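Local atomic coordinates of chorismate mutase protein (Bartonella henselae, PDB entry 3RMI), a protein that probably catalyses the rearrangement of chorismate to prephenate, the branch-point step toward phenylalanine and tyrosine. Residues R35-Q40 with E90-H95. Residues are numbered along the deposited sequence; the frame is centred on the assembly and turned at random.
With MLT (D-malate), chain D; EDO (1,2-ethanediol), chain B.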
loop_
_atom_site.group_PDB
_atom_site.type_symbol
_atom_site.label_atom_id
_atom_site.label_comp_id
_atom_site.label_asym_id
_atom_site.label_seq_id
_atom_site.Cartn_x
_atom_site.Cartn_y
_atom_site.Cartn_z
ATOM N N ARG A 35 -3.929 -1.098 -10.369
ATOM C CA ARG A 35 -4.946 -0.242 -9.734
ATOM C C ARG A 35 -4.874 1.156 -10.307
ATOM O O ARG A 35 -5.917 1.780 -10.567
ATOM C CB ARG A 35 -4.706 -0.138 -8.243
ATOM C CG ARG A 35 -5.927 0.380 -7.447
ATOM C CD ARG A 35 -5.504 0.749 -6.062
ATOM N NE ARG A 35 -6.604 1.049 -5.155
ATOM C CZ ARG A 35 -7.287 2.199 -5.142
ATOM N NH1 ARG A 35 -7.053 3.157 -6.031
ATOM N NH2 ARG A 35 -8.229 2.382 -4.251
ATOM N N PHE A 36 -3.638 1.648 -10.504
ATOM C CA PHE A 36 -3.442 2.985 -11.053
ATOM C C PHE A 36 -3.775 3.064 -12.555
ATOM O O PHE A 36 -4.185 4.110 -13.043
ATOM C CB PHE A 36 -2.043 3.520 -10.714
ATOM C CG PHE A 36 -1.996 4.205 -9.384
ATOM C CD1 PHE A 36 -2.441 5.520 -9.257
ATOM C CD2 PHE A 36 -1.630 3.516 -8.242
ATOM C CE1 PHE A 36 -2.445 6.151 -8.023
ATOM C CE2 PHE A 36 -1.654 4.139 -6.988
ATOM C CZ PHE A 36 -2.055 5.455 -6.892
ATOM N N ARG A 37 -3.632 1.959 -13.283
ATOM C CA ARG A 37 -4.133 1.901 -14.634
ATOM C C ARG A 37 -5.641 2.121 -14.607
ATOM O O ARG A 37 -6.142 2.906 -15.390
ATOM C CB ARG A 37 -3.757 0.586 -15.325
ATOM C CG ARG A 37 -2.430 0.719 -16.070
ATOM C CD ARG A 37 -1.609 -0.593 -16.200
ATOM N NE ARG A 37 -2.175 -1.526 -17.187
ATOM C CZ ARG A 37 -1.886 -1.575 -18.489
ATOM N NH1 ARG A 37 -1.023 -0.733 -19.032
ATOM N NH2 ARG A 37 -2.476 -2.484 -19.261
ATOM N N CYS A 38 -6.347 1.497 -13.667
ATOM C CA CYS A 38 -7.806 1.680 -13.569
ATOM C C CYS A 38 -8.185 3.060 -13.151
ATOM O O CYS A 38 -9.021 3.667 -13.784
ATOM C CB CYS A 38 -8.443 0.721 -12.577
ATOM S SG CYS A 38 -8.531 -0.895 -13.206
ATOM N N THR A 39 -7.583 3.567 -12.084
ATOM C CA THR A 39 -7.969 4.896 -11.612
ATOM C C THR A 39 -7.600 5.962 -12.611
ATOM O O THR A 39 -8.176 7.038 -12.589
ATOM C CB THR A 39 -7.360 5.264 -10.265
ATOM O OG1 THR A 39 -5.925 5.164 -10.334
ATOM C CG2 THR A 39 -7.920 4.384 -9.169
ATOM N N GLN A 40 -6.639 5.707 -13.474
ATOM C CA GLN A 40 -6.300 6.681 -14.516
ATOM C C GLN A 40 -7.324 6.642 -15.631
ATOM O O GLN A 40 -7.599 7.671 -16.255
ATOM C CB GLN A 40 -4.873 6.452 -15.070
ATOM C CG GLN A 40 -3.776 7.028 -14.135
ATOM C CD GLN A 40 -2.335 6.444 -14.349
ATOM O OE1 GLN A 40 -2.007 5.894 -15.413
ATOM N NE2 GLN A 40 -1.485 6.591 -13.334
ATOM N N GLU A 90 -3.345 10.076 -3.596
ATOM C CA GLU A 90 -2.593 10.080 -4.826
ATOM C C GLU A 90 -3.555 10.087 -5.997
ATOM O O GLU A 90 -3.356 10.794 -6.973
ATOM C CB GLU A 90 -1.706 8.854 -4.898
ATOM C CG GLU A 90 -0.838 8.808 -6.136
ATOM C CD GLU A 90 0.138 9.971 -6.224
ATOM O OE1 GLU A 90 0.396 10.630 -5.186
ATOM O OE2 GLU A 90 0.665 10.210 -7.329
ATOM N N VAL A 91 -4.603 9.282 -5.895
ATOM C CA VAL A 91 -5.588 9.164 -6.976
ATOM C C VAL A 91 -6.261 10.504 -7.254
ATOM O O VAL A 91 -6.429 10.892 -8.407
ATOM C CB VAL A 91 -6.648 8.094 -6.664
ATOM C CG1 VAL A 91 -7.799 8.167 -7.669
ATOM C CG2 VAL A 91 -6.006 6.692 -6.687
ATOM N N VAL A 92 -6.610 11.219 -6.196
ATOM C CA VAL A 92 -7.298 12.490 -6.323
ATOM C C VAL A 92 -6.362 13.498 -6.989
ATOM O O VAL A 92 -6.773 14.238 -7.898
ATOM C CB VAL A 92 -7.821 12.974 -4.939
ATOM C CG1 VAL A 92 -8.047 14.447 -4.946
ATOM C CG2 VAL A 92 -9.099 12.212 -4.552
ATOM N N HIS A 93 -5.095 13.508 -6.564
ATOM C CA HIS A 93 -4.072 14.268 -7.268
ATOM C C HIS A 93 -4.037 13.909 -8.754
ATOM O O HIS A 93 -4.017 14.793 -9.614
ATOM C CB HIS A 93 -2.669 14.043 -6.664
ATOM C CG HIS A 93 -1.567 14.761 -7.403
ATOM N ND1 HIS A 93 -0.520 14.101 -8.016
ATOM C CD2 HIS A 93 -1.373 16.081 -7.654
ATOM C CE1 HIS A 93 0.277 14.982 -8.599
ATOM N NE2 HIS A 93 -0.219 16.189 -8.392
ATOM N N GLN A 94 -4.018 12.617 -9.069
ATOM C CA GLN A 94 -3.899 12.216 -10.463
ATOM C C GLN A 94 -5.113 12.624 -11.279
ATOM O O GLN A 94 -4.986 12.974 -12.455
ATOM C CB GLN A 94 -3.673 10.725 -10.587
ATOM C CG GLN A 94 -2.212 10.345 -10.513
ATOM C CD GLN A 94 -1.974 8.866 -10.828
ATOM O OE1 GLN A 94 -2.852 8.175 -11.374
ATOM N NE2 GLN A 94 -0.790 8.376 -10.475
ATOM N N HIS A 95 -6.286 12.571 -10.657
ATOM C CA HIS A 95 -7.508 12.998 -11.313
ATOM C C HIS A 95 -7.460 14.475 -11.646
ATOM O O HIS A 95 -7.877 14.885 -12.723
ATOM C CB HIS A 95 -8.722 12.702 -10.427
ATOM C CG HIS A 95 -9.127 11.261 -10.418
ATOM N ND1 HIS A 95 -10.204 10.798 -9.699
ATOM C CD2 HIS A 95 -8.620 10.187 -11.066
ATOM C CE1 HIS A 95 -10.338 9.500 -9.894
ATOM N NE2 HIS A 95 -9.390 9.104 -10.723
HETATM C C1 MLT D . -12.163 6.999 -7.786
HETATM O O1 MLT D . -13.077 7.747 -8.251
HETATM O O2 MLT D . -11.206 7.613 -7.335
HETATM C C2 MLT D . -12.200 5.487 -7.800
HETATM O O3 MLT D . -13.566 5.210 -7.763
HETATM C C3 MLT D . -11.600 4.589 -6.715
HETATM C C4 MLT D . -10.560 5.157 -5.728
HETATM O O4 MLT D . -10.817 6.172 -4.980
HETATM O O5 MLT D . -9.440 4.588 -5.583
HETATM C C1 EDO B . 1.855 5.204 -11.582
HETATM O O1 EDO B . 3.264 5.122 -11.833
HETATM C C2 EDO B . 1.655 5.476 -10.098
HETATM O O2 EDO B . 0.956 6.712 -9.941
#
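His95 NE2 donates to the backbone Thr39 O (3.0 Å), which lies nearly in the imidazole plane; the N-H...O angle of 141° leaves the bond bent. In a second hydrogen bond between segments 35-40 and 90-95, Gln40 NE2 reaches Gln94 OE1 at 2.9 Å, coming from above the carbonyl plane of Gln94 rather than along a lone pair, with the two amides turned 49° apart. Val91 packs against Phe36 and Thr39: its CG2 sits 3.8 Å from Phe36 CE1 and also meets Thr39 CG2. The same methyl touches Arg35 NH1, while Val91 CG1, anti to the backbone N, lies over a face of the His95 ring, offset toward the rim, and turns toward the malate. The Phe36 ring takes Gln94 OE1 at its edge, 3.4 Å from Phe36 CD1, and the CG methylene of Glu90 against CE1 and CZ. The Phe36 ring also meets that of Phe79 of the second subunit. The axes of segments 35-40 and 90-95 approach to 10.4 Å and cross at -41°, on helices 4-48 and 77-106 of the all-helical, intertwined dimer of the AroQ class of chorismate mutases. Bound D-malate probably marks the active site. Arg35, its chain extended from CG to NE, presents NH1 and NH2 to malate O5, each at 2.8 Å, while NE forms a salt bridge with Asp25 of the second subunit, which probably steadies the guanidinium. His95 CE1 approaches malate O2 at 3.3 Å; Lys46, Arg58 and Gln62, with Arg18 of the second subunit, also hydrogen-bond to the malate.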